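Local coordinates for protein Glp_546_48378_50642 (Giardia intestinalis, PDB 2QVW) that cleaves double-stranded RNA in the RNA interference pathway, producing small interfering RNAs of 21 to 23 base pairs that direct destruction of homologous RNAs, at residues L24-K36 against E47-S59. Sequence-based numbering, arbitrary orientation.
Sequences LLDTHLGTLPGFK and EVYFEAGPRVSLS
Phe35 and Val48 form an antiparallel hydrogen-bonded pair: Phe35 N donates to Val48 O at 2.9 Å, and Val48 N donates to Phe35 O at 2.8 Å. The next pair, Lys36 with Glu47, is non-hydrogen-bonded. Here the side chains meet through their aliphatic parts, Lys36 CB lying against Glu47 CG.

On the other face of the sheet, Phe35 and Val48 point the same way. Phe35 CG sits between its backbone N and carbonyl carbon (chi1 67°), which lays one ring face against Val48. Val48 CB makes a CH-pi contact 4.2 Å from the Phe35 ring centroid, offset toward the rim. The ring of Phe50 meets that of Phe35 rim to rim, with Phe35 CE1 3.6 Å from Phe50 CZ and the planes at 30°. Leu32 CB lies 3.6 Å from Phe50 CD2, and Leu32 CD1 sits over one face of the Phe50 ring. Ile270 of helix 267-284 touches both Val48 and Phe50, and His273 of the same helix stacks on Phe35.

Farther along, the segments touch through a few side chains. Leu24 CD2 packs against Val56 CG1, and Leu24 CD1 meets Leu58 CD1 tip to tip at 4.2 Å. Arg55 NH1 comes obliquely to His28 CE1, with the guanidinium and ring planes 38° apart.

The hydrogen-bonded part is a beta hairpin of strands 35-37 and 46-49, within the Giardia Dicer N-terminal domain. It lies in an antiparallel sheet, with strand 46-49 beside strand 6-13 and strand 35-37 beside strand 320-322, which extends the sheet from much later in the chain.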
loop_
_atom_site.group_PDB
_atom_site.type_symbol
_atom_site.label_atom_id
_atom_site.label_comp_id
_atom_site.label_asym_id
_atom_site.label_seq_id
_atom_site.Cartn_x
_atom_site.Cartn_y
_atom_site.Cartn_z
ATOM N N LEU A 24 7.798 -21.710 7.024
ATOM C CA LEU A 24 8.828 -21.811 6.004
ATOM C C LEU A 24 8.179 -21.822 4.629
ATOM O O LEU A 24 7.394 -22.712 4.309
ATOM C CB LEU A 24 9.634 -23.093 6.210
ATOM C CG LEU A 24 10.248 -23.226 7.610
ATOM C CD1 LEU A 24 10.911 -24.580 7.769
ATOM C CD2 LEU A 24 11.247 -22.098 7.831
ATOM N N LEU A 25 8.502 -20.820 3.824
ATOM C CA LEU A 25 7.964 -20.721 2.480
ATOM C C LEU A 25 9.082 -20.865 1.475
ATOM O O LEU A 25 10.183 -20.365 1.684
ATOM C CB LEU A 25 7.286 -19.377 2.275
ATOM C CG LEU A 25 5.955 -19.199 2.985
ATOM C CD1 LEU A 25 5.362 -17.860 2.595
ATOM C CD2 LEU A 25 5.019 -20.328 2.592
ATOM N N ASP A 26 8.794 -21.547 0.378
ATOM C CA ASP A 26 9.781 -21.743 -0.665
ATOM C C ASP A 26 9.736 -20.581 -1.635
ATOM O O ASP A 26 10.322 -20.650 -2.707
ATOM C CB ASP A 26 9.498 -23.040 -1.419
ATOM C CG ASP A 26 8.302 -22.930 -2.345
ATOM O OD1 ASP A 26 7.308 -22.270 -1.964
ATOM O OD2 ASP A 26 8.349 -23.519 -3.449
ATOM N N THR A 27 9.041 -19.512 -1.266
ATOM C CA THR A 27 8.931 -18.361 -2.152
ATOM C C THR A 27 9.078 -17.025 -1.428
ATOM O O THR A 27 8.915 -16.945 -0.206
ATOM C CB THR A 27 7.583 -18.364 -2.898
ATOM O OG1 THR A 27 7.224 -19.706 -3.240
ATOM C CG2 THR A 27 7.696 -17.568 -4.175
ATOM N N HIS A 28 9.387 -15.983 -2.204
ATOM C CA HIS A 28 9.560 -14.623 -1.684
ATOM C C HIS A 28 8.261 -13.840 -1.786
ATOM O O HIS A 28 7.818 -13.484 -2.874
ATOM C CB HIS A 28 10.646 -13.881 -2.472
ATOM C CG HIS A 28 11.989 -14.544 -2.432
ATOM N ND1 HIS A 28 12.787 -14.545 -1.306
ATOM C CD2 HIS A 28 12.669 -15.238 -3.376
ATOM C CE1 HIS A 28 13.900 -15.210 -1.561
ATOM N NE2 HIS A 28 13.853 -15.641 -2.810
ATOM N N LEU A 29 7.651 -13.568 -0.641
ATOM C CA LEU A 29 6.398 -12.820 -0.600
ATOM C C LEU A 29 6.523 -11.656 0.382
ATOM O O LEU A 29 5.598 -11.379 1.149
ATOM C CB LEU A 29 5.252 -13.735 -0.155
ATOM C CG LEU A 29 5.028 -15.029 -0.939
ATOM C CD1 LEU A 29 3.928 -15.832 -0.275
ATOM C CD2 LEU A 29 4.670 -14.712 -2.378
ATOM N N GLY A 30 7.671 -10.983 0.351
ATOM C CA GLY A 30 7.908 -9.873 1.255
ATOM C C GLY A 30 7.353 -10.146 2.638
ATOM O O GLY A 30 7.536 -11.226 3.195
ATOM N N THR A 31 6.672 -9.157 3.202
ATOM C CA THR A 31 6.069 -9.317 4.509
ATOM C C THR A 31 4.643 -9.784 4.246
ATOM O O THR A 31 4.058 -9.443 3.214
ATOM C CB THR A 31 6.030 -7.991 5.268
ATOM O OG1 THR A 31 5.163 -7.085 4.587
ATOM C CG2 THR A 31 7.414 -7.382 5.341
ATOM N N LEU A 32 4.096 -10.572 5.167
ATOM C CA LEU A 32 2.740 -11.080 5.023
ATOM C C LEU A 32 1.794 -10.339 5.940
ATOM O O LEU A 32 2.001 -10.292 7.144
ATOM C CB LEU A 32 2.692 -12.577 5.337
ATOM C CG LEU A 32 3.606 -13.453 4.471
ATOM C CD1 LEU A 32 3.337 -14.899 4.779
ATOM C CD2 LEU A 32 3.365 -13.188 2.993
ATOM N N PRO A 33 0.739 -9.743 5.373
ATOM C CA PRO A 33 -0.256 -8.993 6.146
ATOM C C PRO A 33 -1.065 -9.897 7.082
ATOM O O PRO A 33 -1.660 -10.882 6.647
ATOM C CB PRO A 33 -1.116 -8.357 5.057
ATOM C CG PRO A 33 -1.090 -9.396 3.983
ATOM C CD PRO A 33 0.377 -9.774 3.946
ATOM N N GLY A 34 -1.078 -9.559 8.369
ATOM C CA GLY A 34 -1.822 -10.358 9.318
ATOM C C GLY A 34 -3.283 -10.350 8.937
ATOM O O GLY A 34 -3.661 -9.779 7.916
ATOM N N PHE A 35 -4.112 -10.994 9.744
ATOM C CA PHE A 35 -5.544 -11.031 9.485
ATOM C C PHE A 35 -6.233 -11.719 10.645
ATOM O O PHE A 35 -5.636 -12.559 11.303
ATOM C CB PHE A 35 -5.840 -11.784 8.190
ATOM C CG PHE A 35 -5.524 -13.239 8.254
ATOM C CD1 PHE A 35 -4.221 -13.693 8.093
ATOM C CD2 PHE A 35 -6.527 -14.160 8.487
ATOM C CE1 PHE A 35 -3.925 -15.051 8.159
ATOM C CE2 PHE A 35 -6.246 -15.520 8.556
ATOM C CZ PHE A 35 -4.940 -15.966 8.392
ATOM N N LYS A 36 -7.467 -11.346 10.944
ATOM C CA LYS A 36 -8.139 -12.018 12.034
ATOM C C LYS A 36 -9.218 -12.896 11.448
ATOM O O LYS A 36 -9.686 -12.644 10.344
ATOM C CB LYS A 36 -8.692 -11.009 13.051
ATOM C CG LYS A 36 -9.405 -9.805 12.488
ATOM C CD LYS A 36 -9.665 -8.784 13.591
ATOM C CE LYS A 36 -10.617 -7.691 13.122
ATOM N NZ LYS A 36 -10.077 -6.885 11.987
ATOM N N GLU A 47 -6.870 -14.043 15.841
ATOM C CA GLU A 47 -6.090 -13.161 14.980
ATOM C C GLU A 47 -4.721 -13.777 14.675
ATOM O O GLU A 47 -4.119 -14.412 15.536
ATOM C CB GLU A 47 -5.893 -11.794 15.643
ATOM C CG GLU A 47 -7.170 -11.077 16.035
ATOM C CD GLU A 47 -7.728 -11.552 17.362
ATOM O OE1 GLU A 47 -7.012 -11.444 18.388
ATOM O OE2 GLU A 47 -8.884 -12.027 17.379
ATOM N N VAL A 48 -4.233 -13.581 13.454
ATOM C CA VAL A 48 -2.938 -14.110 13.043
ATOM C C VAL A 48 -1.999 -12.999 12.599
ATOM O O VAL A 48 -2.330 -12.207 11.715
ATOM C CB VAL A 48 -3.080 -15.077 11.873
ATOM C CG1 VAL A 48 -1.713 -15.635 11.504
ATOM C CG2 VAL A 48 -4.054 -16.188 12.232
ATOM N N TYR A 49 -0.815 -12.953 13.197
ATOM C CA TYR A 49 0.157 -11.923 12.862
ATOM C C TYR A 49 1.401 -12.544 12.254
ATOM O O TYR A 49 1.845 -13.603 12.695
ATOM C CB TYR A 49 0.539 -11.151 14.121
ATOM C CG TYR A 49 -0.650 -10.619 14.891
ATOM C CD1 TYR A 49 -1.236 -9.403 14.561
ATOM C CD2 TYR A 49 -1.189 -11.337 15.954
ATOM C CE1 TYR A 49 -2.328 -8.915 15.273
ATOM C CE2 TYR A 49 -2.277 -10.861 16.671
ATOM C CZ TYR A 49 -2.843 -9.652 16.330
ATOM O OH TYR A 49 -3.917 -9.189 17.053
ATOM N N PHE A 50 1.964 -11.882 11.247
ATOM C CA PHE A 50 3.170 -12.375 10.591
ATOM C C PHE A 50 4.286 -11.370 10.784
ATOM O O PHE A 50 4.036 -10.226 11.156
ATOM C CB PHE A 50 2.938 -12.564 9.088
ATOM C CG PHE A 50 1.807 -13.482 8.756
ATOM C CD1 PHE A 50 1.905 -14.843 8.993
ATOM C CD2 PHE A 50 0.633 -12.977 8.222
ATOM C CE1 PHE A 50 0.856 -15.687 8.709
ATOM C CE2 PHE A 50 -0.423 -13.813 7.934
ATOM C CZ PHE A 50 -0.311 -15.177 8.179
ATOM N N GLU A 51 5.515 -11.804 10.518
ATOM C CA GLU A 51 6.693 -10.949 10.638
ATOM C C GLU A 51 7.940 -11.684 10.175
ATOM O O GLU A 51 8.365 -12.663 10.793
ATOM C CB GLU A 51 6.861 -10.487 12.076
ATOM C CG GLU A 51 6.838 -11.611 13.055
ATOM C CD GLU A 51 6.400 -11.153 14.421
ATOM O OE1 GLU A 51 7.099 -10.305 15.012
ATOM O OE2 GLU A 51 5.353 -11.635 14.904
ATOM N N ALA A 52 8.516 -11.191 9.080
ATOM C CA ALA A 52 9.714 -11.762 8.471
ATOM C C ALA A 52 10.741 -12.307 9.459
ATOM O O ALA A 52 10.878 -11.816 10.575
ATOM C CB ALA A 52 10.370 -10.726 7.561
ATOM N N GLY A 53 11.467 -13.328 9.024
ATOM C CA GLY A 53 12.476 -13.934 9.864
ATOM C C GLY A 53 13.752 -14.111 9.070
ATOM O O GLY A 53 13.959 -13.403 8.089
ATOM N N PRO A 54 14.627 -15.048 9.466
ATOM C CA PRO A 54 15.885 -15.289 8.761
ATOM C C PRO A 54 15.650 -16.235 7.601
ATOM O O PRO A 54 14.675 -16.973 7.600
ATOM C CB PRO A 54 16.749 -15.913 9.841
ATOM C CG PRO A 54 15.765 -16.790 10.536
ATOM C CD PRO A 54 14.543 -15.894 10.672
ATOM N N ARG A 55 16.536 -16.215 6.614
ATOM C CA ARG A 55 16.388 -17.095 5.464
ATOM C C ARG A 55 17.068 -18.417 5.785
ATOM O O ARG A 55 18.128 -18.732 5.252
ATOM C CB ARG A 55 16.993 -16.438 4.215
ATOM C CG ARG A 55 16.413 -15.034 3.954
ATOM C CD ARG A 55 16.538 -14.546 2.497
ATOM N NE ARG A 55 15.861 -13.258 2.293
ATOM C CZ ARG A 55 15.569 -12.735 1.103
ATOM N NH1 ARG A 55 15.886 -13.379 -0.010
ATOM N NH2 ARG A 55 14.951 -11.564 1.026
ATOM N N VAL A 56 16.428 -19.180 6.671
ATOM C CA VAL A 56 16.912 -20.477 7.152
ATOM C C VAL A 56 17.076 -21.573 6.097
ATOM O O VAL A 56 16.120 -21.946 5.417
ATOM C CB VAL A 56 15.981 -21.015 8.269
ATOM C CG1 VAL A 56 14.566 -21.163 7.739
ATOM C CG2 VAL A 56 16.496 -22.342 8.792
ATOM N N SER A 57 18.297 -22.089 5.984
ATOM C CA SER A 57 18.620 -23.149 5.035
ATOM C C SER A 57 18.365 -24.508 5.690
ATOM O O SER A 57 18.278 -24.597 6.917
ATOM C CB SER A 57 20.080 -23.035 4.606
ATOM O OG SER A 57 20.928 -22.980 5.736
ATOM N N LEU A 58 18.261 -25.561 4.878
ATOM C CA LEU A 58 17.982 -26.903 5.391
ATOM C C LEU A 58 18.677 -28.029 4.639
ATOM O O LEU A 58 18.605 -28.087 3.415
ATOM C CB LEU A 58 16.476 -27.161 5.342
ATOM C CG LEU A 58 15.593 -26.333 6.273
ATOM C CD1 LEU A 58 14.144 -26.407 5.823
ATOM C CD2 LEU A 58 15.759 -26.842 7.696
ATOM N N SER A 59 19.333 -28.928 5.371
ATOM C CA SER A 59 19.992 -30.064 4.745
ATOM C C SER A 59 18.870 -31.061 4.485
ATOM O O SER A 59 18.043 -31.291 5.364
ATOM C CB SER A 59 21.030 -30.681 5.685
ATOM O OG SER A 59 20.415 -31.326 6.784
#